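Local atomic coordinates of polyketide biosynthesis cytochrome P450 PksS (Bacillus subtilis, PDB entry 4YZR), a protein that is a haem-iron cytochrome P450 monooxygenase that acts on dihydrobacillaene in the biosynthesis of the antibiotic polyketide bacillaene. Residues A[43-48]-A[305-310]; A[125-130]-A[370-375]; A[203-208]-A[215-220]. One frame throughout, in Å; residues are numbered along the deposited sequence.

Contact 1: residues A[43-48]-A[305-310]; sequences PAWLIT and HSIKRG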
loop_
_atom_site.group_PDB
_atom_site.type_symbol
_atom_site.label_atom_id
_atom_site.label_comp_id
_atom_site.label_asym_id
_atom_site.label_seq_id
_atom_site.Cartn_x
_atom_site.Cartn_y
_atom_site.Cartn_z
ATOM N N PRO A 43 -10.278 -20.706 -9.108
ATOM C CA PRO A 43 -9.387 -20.591 -10.229
ATOM C C PRO A 43 -8.930 -19.093 -10.338
ATOM O O PRO A 43 -9.708 -18.156 -10.095
ATOM C CB PRO A 43 -10.274 -20.892 -11.410
ATOM C CG PRO A 43 -11.589 -20.748 -10.938
ATOM C CD PRO A 43 -11.665 -20.920 -9.497
ATOM N N ALA A 44 -7.729 -19.017 -10.789
ATOM C CA ALA A 44 -7.020 -17.700 -10.907
ATOM C C ALA A 44 -5.987 -17.749 -11.958
ATOM O O ALA A 44 -5.424 -18.765 -12.394
ATOM C CB ALA A 44 -6.426 -17.330 -9.592
ATOM N N TRP A 45 -5.618 -16.561 -12.429
ATOM C CA TRP A 45 -4.561 -16.379 -13.400
ATOM C C TRP A 45 -3.531 -15.391 -12.877
ATOM O O TRP A 45 -3.920 -14.328 -12.444
ATOM C CB TRP A 45 -5.111 -15.819 -14.742
ATOM C CG TRP A 45 -6.046 -16.783 -15.438
ATOM C CD1 TRP A 45 -7.341 -16.916 -15.231
ATOM C CD2 TRP A 45 -5.673 -17.744 -16.411
ATOM N NE1 TRP A 45 -7.848 -17.911 -16.030
ATOM C CE2 TRP A 45 -6.826 -18.432 -16.752
ATOM C CE3 TRP A 45 -4.477 -18.081 -17.014
ATOM C CZ2 TRP A 45 -6.830 -19.430 -17.689
ATOM C CZ3 TRP A 45 -4.486 -19.074 -17.960
ATOM C CH2 TRP A 45 -5.661 -19.724 -18.283
ATOM N N LEU A 46 -2.278 -15.777 -12.935
ATOM C CA LEU A 46 -1.184 -14.916 -12.571
ATOM C C LEU A 46 -0.645 -14.250 -13.799
ATOM O O LEU A 46 -0.183 -14.937 -14.716
ATOM C CB LEU A 46 -0.076 -15.717 -11.877
ATOM C CG LEU A 46 1.155 -14.938 -11.467
ATOM C CD1 LEU A 46 0.820 -13.825 -10.469
ATOM C CD2 LEU A 46 2.295 -15.872 -10.985
ATOM N N ILE A 47 -0.604 -12.900 -13.834
ATOM C CA ILE A 47 -0.150 -12.099 -14.951
ATOM C C ILE A 47 1.104 -11.376 -14.552
ATOM O O ILE A 47 1.052 -10.571 -13.574
ATOM C CB ILE A 47 -1.283 -11.094 -15.323
ATOM C CG1 ILE A 47 -2.645 -11.771 -15.427
ATOM C CG2 ILE A 47 -0.923 -10.332 -16.633
ATOM C CD1 ILE A 47 -2.765 -12.870 -16.449
ATOM N N THR A 48 2.265 -11.695 -15.120
ATOM C CA THR A 48 3.530 -11.179 -14.674
ATOM C C THR A 48 4.270 -10.221 -15.507
ATOM O O THR A 48 5.204 -9.581 -15.054
ATOM C CB THR A 48 4.454 -12.307 -14.232
ATOM O OG1 THR A 48 4.322 -13.360 -15.220
ATOM C CG2 THR A 48 3.990 -12.859 -12.907
ATOM N N HIS A 305 -4.956 -18.196 -24.221
ATOM C CA HIS A 305 -5.410 -18.729 -22.931
ATOM C C HIS A 305 -6.843 -18.523 -22.754
ATOM O O HIS A 305 -7.352 -17.468 -23.023
ATOM C CB HIS A 305 -4.645 -18.045 -21.737
ATOM C CG HIS A 305 -3.183 -18.288 -21.774
ATOM N ND1 HIS A 305 -2.313 -17.401 -22.376
ATOM C CD2 HIS A 305 -2.423 -19.353 -21.398
ATOM C CE1 HIS A 305 -1.096 -17.891 -22.349
ATOM N NE2 HIS A 305 -1.136 -19.057 -21.732
ATOM N N SER A 306 -7.556 -19.549 -22.244
ATOM C CA SER A 306 -8.981 -19.540 -22.097
ATOM C C SER A 306 -9.402 -19.082 -20.750
ATOM O O SER A 306 -9.529 -19.826 -19.807
ATOM C CB SER A 306 -9.601 -20.927 -22.438
ATOM O OG SER A 306 -9.404 -21.161 -23.868
ATOM N N ILE A 307 -9.602 -17.762 -20.671
ATOM C CA ILE A 307 -10.037 -17.197 -19.374
ATOM C C ILE A 307 -11.529 -17.451 -19.220
ATOM O O ILE A 307 -12.265 -17.244 -20.188
ATOM C CB ILE A 307 -9.774 -15.619 -19.319
ATOM C CG1 ILE A 307 -8.408 -15.229 -19.774
ATOM C CG2 ILE A 307 -10.166 -15.106 -17.922
ATOM C CD1 ILE A 307 -7.285 -15.841 -19.072
ATOM N N LYS A 308 -12.013 -17.852 -18.081
ATOM C CA LYS A 308 -13.373 -18.165 -17.784
ATOM C C LYS A 308 -14.061 -17.233 -16.904
ATOM O O LYS A 308 -13.414 -16.722 -15.978
ATOM C CB LYS A 308 -13.553 -19.623 -17.236
ATOM C CG LYS A 308 -12.859 -20.682 -18.094
ATOM C CD LYS A 308 -13.472 -20.872 -19.487
ATOM C CE LYS A 308 -12.602 -21.762 -20.400
ATOM N NZ LYS A 308 -13.050 -21.651 -21.830
ATOM N N ARG A 309 -15.374 -17.005 -17.047
ATOM C CA ARG A 309 -16.191 -16.213 -16.199
ATOM C C ARG A 309 -15.939 -16.647 -14.761
ATOM O O ARG A 309 -15.948 -17.856 -14.472
ATOM C CB ARG A 309 -17.701 -16.272 -16.562
ATOM C CG ARG A 309 -18.543 -15.505 -15.618
ATOM C CD ARG A 309 -19.966 -15.530 -16.155
ATOM N NE ARG A 309 -20.915 -15.300 -15.057
ATOM C CZ ARG A 309 -21.257 -14.132 -14.555
ATOM N NH1 ARG A 309 -20.743 -12.994 -15.035
ATOM N NH2 ARG A 309 -22.177 -14.061 -13.585
ATOM N N GLY A 310 -15.631 -15.714 -13.838
ATOM C CA GLY A 310 -15.396 -16.012 -12.473
ATOM C C GLY A 310 -13.979 -16.244 -12.103
ATOM O O GLY A 310 -13.710 -16.239 -10.901
HETATM O O HOH W 1 -12.210 -17.565 -8.979
#
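Trp45 lies against His305, Ser306 and Ile307, and through it the mixed sheet of strands 30-35, 42-47 and 312-315 in the P450 fold packs on the hairpin of strands 300-302 and 305-307. Trp45 is on strand 42-47, the middle strand of its sheet. Its CB points across the gap, and with CG beside the backbone N (chi1 -65°) the indole reaches the hairpin. Trp45 CG, the first ring atom, is 4.0 Å from Ile307 CD1. Further out the same methyl comes closer: Trp45 CE2 lies 3.5 Å from Ile307 CD1, and CD2 is nearly as near. This is a CH-pi contact over one face, with Ile307 CD1 3.6 Å from the centroid of the five-membered ring of Trp45 and 14° off its normal. A branched isoleucine suits the place because its CG1 arm lays the CD1 methyl on the indole, while CG2 lies near NE1. NE1 itself is hydrogen-bonded to Asp311, just beyond the hairpin strand, which fixes the rotation of the ring and satisfies its buried N-H. At the far rim, Trp45 CZ2 is 3.5 Å from the backbone atom Ser306 O. Across CH2 on the same ring, Trp45 CZ3 meets His305 CB at 3.9 Å. The imidazole of His305 stands obliquely to the six-membered ring of Trp45, planes 69° apart. His305 ND1 bonds to Tyr302 O within the hairpin. Tryptophan thus offers a broad apolar surface plus one N-H for an anchor. Gly310 has positive phi, where a side chain would collide with the carbonyl oxygen of Arg309. Beside it, one water donates to both segments, reaching Pro43 O at 2.8 Å and Gly310 O at 2.8 Å.

Contact 2: residues A[125-130]-A[370-375]; sequences IAEQLL and LKRFPD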
loop_
_atom_site.group_PDB
_atom_site.type_symbol
_atom_site.label_atom_id
_atom_site.label_comp_id
_atom_site.label_asym_id
_atom_site.label_seq_id
_atom_site.Cartn_x
_atom_site.Cartn_y
_atom_site.Cartn_z
ATOM N N ILE A 125 6.842 15.241 12.790
ATOM C CA ILE A 125 6.758 13.836 13.279
ATOM C C ILE A 125 8.006 13.132 13.018
ATOM O O ILE A 125 8.576 12.442 13.942
ATOM C CB ILE A 125 5.564 13.092 12.598
ATOM C CG1 ILE A 125 4.250 13.734 12.985
ATOM C CG2 ILE A 125 5.566 11.609 12.913
ATOM C CD1 ILE A 125 3.152 13.375 11.991
ATOM N N ALA A 126 8.587 13.232 11.873
ATOM C CA ALA A 126 9.856 12.584 11.569
ATOM C C ALA A 126 10.942 13.010 12.513
ATOM O O ALA A 126 11.679 12.157 13.043
ATOM C CB ALA A 126 10.318 12.751 10.129
ATOM N N GLU A 127 11.050 14.300 12.719
ATOM C CA GLU A 127 12.123 14.814 13.637
ATOM C C GLU A 127 11.923 14.389 15.023
ATOM O O GLU A 127 12.938 13.951 15.676
ATOM C CB GLU A 127 12.240 16.321 13.436
ATOM C CG GLU A 127 12.741 16.715 12.010
ATOM C CD GLU A 127 14.043 16.057 11.442
ATOM O OE1 GLU A 127 15.033 15.997 12.135
ATOM O OE2 GLU A 127 14.125 15.804 10.241
ATOM N N GLN A 128 10.762 14.272 15.541
ATOM C CA GLN A 128 10.515 13.761 16.865
ATOM C C GLN A 128 10.886 12.308 16.972
ATOM O O GLN A 128 11.479 11.850 17.969
ATOM C CB GLN A 128 9.030 13.902 17.265
ATOM C CG GLN A 128 8.564 13.299 18.561
ATOM C CD GLN A 128 8.236 11.793 18.527
ATOM O OE1 GLN A 128 7.280 11.363 17.851
ATOM N NE2 GLN A 128 8.939 10.995 19.342
ATOM N N LEU A 129 10.556 11.499 15.967
ATOM C CA LEU A 129 10.906 10.092 16.026
ATOM C C LEU A 129 12.396 9.916 15.968
ATOM O O LEU A 129 12.988 9.050 16.699
ATOM C CB LEU A 129 10.244 9.272 14.878
ATOM C CG LEU A 129 8.736 9.213 14.976
ATOM C CD1 LEU A 129 8.175 8.736 13.648
ATOM C CD2 LEU A 129 8.303 8.295 16.113
ATOM N N LEU A 130 13.079 10.693 15.149
ATOM C CA LEU A 130 14.541 10.653 15.007
ATOM C C LEU A 130 15.176 11.105 16.340
ATOM O O LEU A 130 16.258 10.521 16.683
ATOM C CB LEU A 130 15.021 11.444 13.841
ATOM C CG LEU A 130 14.589 10.801 12.499
ATOM C CD1 LEU A 130 14.744 11.802 11.412
ATOM C CD2 LEU A 130 15.343 9.530 12.142
ATOM N N LEU A 370 18.466 9.939 6.620
ATOM C CA LEU A 370 19.870 9.991 6.052
ATOM C C LEU A 370 20.541 11.247 6.530
ATOM O O LEU A 370 21.846 11.190 6.732
ATOM C CB LEU A 370 19.899 9.908 4.570
ATOM C CG LEU A 370 19.412 8.627 3.995
ATOM C CD1 LEU A 370 19.386 8.792 2.483
ATOM C CD2 LEU A 370 20.272 7.486 4.436
ATOM N N LYS A 371 19.858 12.307 6.822
ATOM C CA LYS A 371 20.446 13.584 7.347
ATOM C C LYS A 371 20.820 13.325 8.758
ATOM O O LYS A 371 21.956 13.731 9.225
ATOM C CB LYS A 371 19.470 14.728 7.256
ATOM C CG LYS A 371 20.041 16.040 7.764
ATOM C CD LYS A 371 19.122 17.216 7.529
ATOM C CE LYS A 371 19.874 18.472 7.974
ATOM N NZ LYS A 371 18.942 19.619 7.918
ATOM N N ARG A 372 19.967 12.697 9.565
ATOM C CA ARG A 372 20.245 12.538 10.976
ATOM C C ARG A 372 21.297 11.498 11.167
ATOM O O ARG A 372 22.160 11.668 12.122
ATOM C CB ARG A 372 19.009 12.172 11.791
ATOM C CG ARG A 372 19.299 12.253 13.257
ATOM C CD ARG A 372 19.311 13.727 13.766
ATOM N NE ARG A 372 18.022 14.374 13.660
ATOM C CZ ARG A 372 17.119 14.450 14.633
ATOM N NH1 ARG A 372 17.330 13.884 15.803
ATOM N NH2 ARG A 372 15.909 14.947 14.418
ATOM N N PHE A 373 21.297 10.409 10.443
ATOM C CA PHE A 373 22.151 9.296 10.662
ATOM C C PHE A 373 22.918 8.979 9.419
ATOM O O PHE A 373 22.701 7.955 8.835
ATOM C CB PHE A 373 21.369 8.085 11.191
ATOM C CG PHE A 373 20.643 8.343 12.437
ATOM C CD1 PHE A 373 21.358 8.550 13.622
ATOM C CD2 PHE A 373 19.228 8.405 12.490
ATOM C CE1 PHE A 373 20.717 8.799 14.813
ATOM C CE2 PHE A 373 18.591 8.599 13.643
ATOM C CZ PHE A 373 19.305 8.840 14.862
ATOM N N PRO A 374 23.920 9.791 9.061
ATOM C CA PRO A 374 24.678 9.556 7.823
ATOM C C PRO A 374 25.422 8.256 7.823
ATOM O O PRO A 374 25.710 7.726 6.742
ATOM C CB PRO A 374 25.698 10.710 7.760
ATOM C CG PRO A 374 25.786 11.216 9.101
ATOM C CD PRO A 374 24.416 10.988 9.776
ATOM N N ASP A 375 25.728 7.727 8.983
ATOM C CA ASP A 375 26.471 6.462 9.112
ATOM C C ASP A 375 25.635 5.194 9.274
ATOM O O ASP A 375 26.073 4.105 9.566
ATOM C CB ASP A 375 27.518 6.547 10.246
ATOM C CG ASP A 375 28.567 7.630 10.011
ATOM O OD1 ASP A 375 28.899 7.888 8.862
ATOM O OD2 ASP A 375 28.986 8.224 10.994
#
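A salt bridge with an apolar flank, formed by Glu127, Leu130, Arg372 and Phe373, joins two helices of the P450 fold: helix 119-133, the D helix of the family, and the C-terminal end of helix 355-372, the L helix that follows the haem-ligand loop. Arg372 carries most of it. Its chain leaves with CG anti to the backbone N (chi1 -170°), then folds at the next two torsions, which brings the guanidinium over helix 119-133. Arg372 NH2 donates to Glu127 OE1 at 2.7 Å, almost straight at 169° and within the guanidinium plane. The carboxylate oxygen is met on its anti side, with the donor well out of the carboxylate plane. Arg372 NH2 also makes a weak bond to the backbone atom Glu127 O at 3.4 Å. NH1 forms salt bridges with Asp131 and Glu134, so three acidic residues hold the guanidinium, and an arginine, with several N-H donors, suits such a cluster.

Leucine supplies the apolar part. Leu130 CB lies 3.6 Å above one face of the Arg372 guanidinium, offset toward its rim, where a flat cation tolerates carbon. Phe373, the first residue to leave the helix, turns its ring under Arg372, whose CG sits over the ring centre, so that the ring packs against the bent arm. At the edge of that ring, Phe373 CE2 meets Leu130 CD2 at 3.7 Å.

Contact 3: residues A[203-208]-A[215-220]; sequences DRRIKP and KLVHAE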
loop_
_atom_site.group_PDB
_atom_site.type_symbol
_atom_site.label_atom_id
_atom_site.label_comp_id
_atom_site.label_asym_id
_atom_site.label_seq_id
_atom_site.Cartn_x
_atom_site.Cartn_y
_atom_site.Cartn_z
ATOM N N ASP A 203 -20.401 13.430 15.798
ATOM C CA ASP A 203 -19.975 14.609 16.436
ATOM C C ASP A 203 -19.592 15.639 15.468
ATOM O O ASP A 203 -19.912 16.814 15.649
ATOM C CB ASP A 203 -18.837 14.312 17.420
ATOM C CG ASP A 203 -19.262 13.449 18.585
ATOM O OD1 ASP A 203 -20.478 13.117 18.793
ATOM O OD2 ASP A 203 -18.315 13.087 19.300
ATOM N N ARG A 204 -18.903 15.246 14.358
ATOM C CA ARG A 204 -18.407 16.224 13.421
ATOM C C ARG A 204 -19.407 16.718 12.370
ATOM O O ARG A 204 -19.175 17.721 11.763
ATOM C CB ARG A 204 -17.092 15.693 12.746
ATOM C CG ARG A 204 -16.062 15.543 13.841
ATOM C CD ARG A 204 -14.805 14.730 13.468
ATOM N NE ARG A 204 -13.967 14.528 14.652
ATOM C CZ ARG A 204 -12.730 14.057 14.643
ATOM N NH1 ARG A 204 -12.184 13.600 13.483
ATOM N NH2 ARG A 204 -12.130 13.796 15.767
ATOM N N ARG A 205 -20.452 15.967 12.182
ATOM C CA ARG A 205 -21.542 16.440 11.342
ATOM C C ARG A 205 -22.140 17.681 12.025
ATOM O O ARG A 205 -22.459 18.666 11.345
ATOM C CB ARG A 205 -22.584 15.368 11.153
ATOM C CG ARG A 205 -23.551 15.691 9.996
ATOM C CD ARG A 205 -24.541 14.579 9.743
ATOM N NE ARG A 205 -24.029 13.395 9.008
ATOM C CZ ARG A 205 -23.877 12.170 9.515
ATOM N NH1 ARG A 205 -24.037 11.962 10.818
ATOM N NH2 ARG A 205 -23.499 11.154 8.733
ATOM N N ILE A 206 -22.262 17.609 13.338
ATOM C CA ILE A 206 -22.833 18.696 14.153
ATOM C C ILE A 206 -21.842 19.820 14.345
ATOM O O ILE A 206 -22.198 20.969 14.152
ATOM C CB ILE A 206 -23.337 18.171 15.501
ATOM C CG1 ILE A 206 -24.504 17.214 15.254
ATOM C CG2 ILE A 206 -23.812 19.327 16.397
ATOM C CD1 ILE A 206 -24.902 16.337 16.414
ATOM N N LYS A 207 -20.584 19.501 14.704
ATOM C CA LYS A 207 -19.500 20.465 14.946
ATOM C C LYS A 207 -18.254 20.039 14.141
ATOM O O LYS A 207 -17.388 19.348 14.663
ATOM C CB LYS A 207 -19.156 20.665 16.452
ATOM C CG LYS A 207 -19.082 19.436 17.359
ATOM C CD LYS A 207 -18.277 19.741 18.652
ATOM C CE LYS A 207 -17.625 18.537 19.384
ATOM N NZ LYS A 207 -18.422 17.268 19.504
ATOM N N PRO A 208 -18.140 20.513 12.927
ATOM C CA PRO A 208 -16.955 20.105 12.155
ATOM C C PRO A 208 -15.636 20.675 12.596
ATOM O O PRO A 208 -15.549 21.831 13.020
ATOM C CB PRO A 208 -17.295 20.562 10.724
ATOM C CG PRO A 208 -18.270 21.658 10.908
ATOM C CD PRO A 208 -19.086 21.285 12.093
ATOM N N LYS A 215 -14.219 16.691 6.897
ATOM C CA LYS A 215 -14.269 17.078 5.495
ATOM C C LYS A 215 -15.090 16.050 4.685
ATOM O O LYS A 215 -15.850 16.450 3.756
ATOM C CB LYS A 215 -12.913 17.245 4.894
ATOM C CG LYS A 215 -12.102 18.452 5.384
ATOM C CD LYS A 215 -10.781 18.653 4.562
ATOM C CE LYS A 215 -11.063 18.713 3.028
ATOM N NZ LYS A 215 -10.081 19.236 1.975
ATOM N N LEU A 216 -15.022 14.730 4.917
ATOM C CA LEU A 216 -15.800 13.719 4.192
ATOM C C LEU A 216 -17.258 13.827 4.539
ATOM O O LEU A 216 -18.123 13.617 3.679
ATOM C CB LEU A 216 -15.276 12.311 4.454
ATOM C CG LEU A 216 -14.034 11.966 3.683
ATOM C CD1 LEU A 216 -13.420 10.707 4.254
ATOM C CD2 LEU A 216 -14.399 11.703 2.229
ATOM N N VAL A 217 -17.580 14.062 5.795
ATOM C CA VAL A 217 -18.932 14.217 6.255
ATOM C C VAL A 217 -19.598 15.385 5.546
ATOM O O VAL A 217 -20.772 15.180 5.127
ATOM C CB VAL A 217 -19.002 14.366 7.762
ATOM C CG1 VAL A 217 -20.403 14.837 8.231
ATOM C CG2 VAL A 217 -18.625 13.088 8.403
ATOM N N HIS A 218 -18.855 16.427 5.278
ATOM C CA HIS A 218 -19.449 17.608 4.641
ATOM C C HIS A 218 -19.316 17.695 3.151
ATOM O O HIS A 218 -19.945 18.512 2.524
ATOM C CB HIS A 218 -19.036 18.839 5.411
ATOM C CG HIS A 218 -19.635 18.838 6.785
ATOM N ND1 HIS A 218 -18.933 18.526 7.932
ATOM C CD2 HIS A 218 -20.926 19.006 7.166
ATOM C CE1 HIS A 218 -19.760 18.585 8.966
ATOM N NE2 HIS A 218 -20.978 18.836 8.519
ATOM N N ALA A 219 -18.610 16.754 2.531
ATOM C CA ALA A 219 -18.462 16.718 1.107
ATOM C C ALA A 219 -19.857 16.473 0.398
ATOM O O ALA A 219 -20.686 15.769 0.872
ATOM C CB ALA A 219 -17.489 15.619 0.693
ATOM N N GLU A 220 -20.010 17.219 -0.689
ATOM C CA GLU A 220 -21.232 17.046 -1.531
ATOM C C GLU A 220 -20.815 17.281 -2.947
ATOM O O GLU A 220 -20.083 18.227 -3.248
ATOM C CB GLU A 220 -22.286 18.076 -1.121
ATOM C CG GLU A 220 -23.627 17.764 -1.801
ATOM C CD GLU A 220 -24.805 18.664 -1.403
ATOM O OE1 GLU A 220 -24.694 19.478 -0.468
ATOM O OE2 GLU A 220 -25.875 18.517 -2.045
#
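The short loop linking the G and H helices of the P450 fold, helices 183-206 and 212-218, is closed here by His218, which sets the edge of its ring against carbonyls in the last turn of the first helix. His218 NE2 donates to Arg205 O at 3.2 Å; the acceptor is in the ring plane, but the N-H...O angle of 139° shows a bent bond. Next along the edge, His218 CE1 comes within 3.0 Å of Arg204 O. Four residues on from Arg204 stands Pro208, which has no N-H to donate to that oxygen; CE1 lies against it as a close contact only. Pro208 CB also touches the imidazole, 3.6 Å from His218 CE1, and its rigid ring suits the chain's exit from the helix.

Val217, buried beneath, fills the gap between the helices. With CG1 anti to the backbone N (chi1 168°), Val217 CG1 lies 3.7 Å from Arg205 CB and 3.8 Å above the plane of the His218 ring. The aliphatic part of Arg205 thus packs on valine, while its NH2 reaches Glu228 at the start of helix 228-259.

His218 ND1 is hydrogen-bonded to Ser214 O. Two carbonyl acceptors and the C-terminal end of helix 183-206 might favour a protonated ring, though the nearby Arg205 would count against it.

Overall arrangement
From the N terminus, the chain first passes segment 43-48 and later 125-130, leaving contacts 1 and 2 open. Contact 3 comes next and closes at once: only six residues separate 203-208 from 215-220, and this small loop is nested within both larger ones. Segment 305-310 then returns to strand 42-47 and closes contact 1, and 370-375 closes contact 2, so these two long loops cross. Contacts 1 and 2 tie together parts far apart in the chain, sheet to hairpin and helix 119-133 to helix 355-372; contact 3 joins successive helices. Contacts 1 and 2 lie on opposite sides of the chain's centre, their own centres about 46 Å apart.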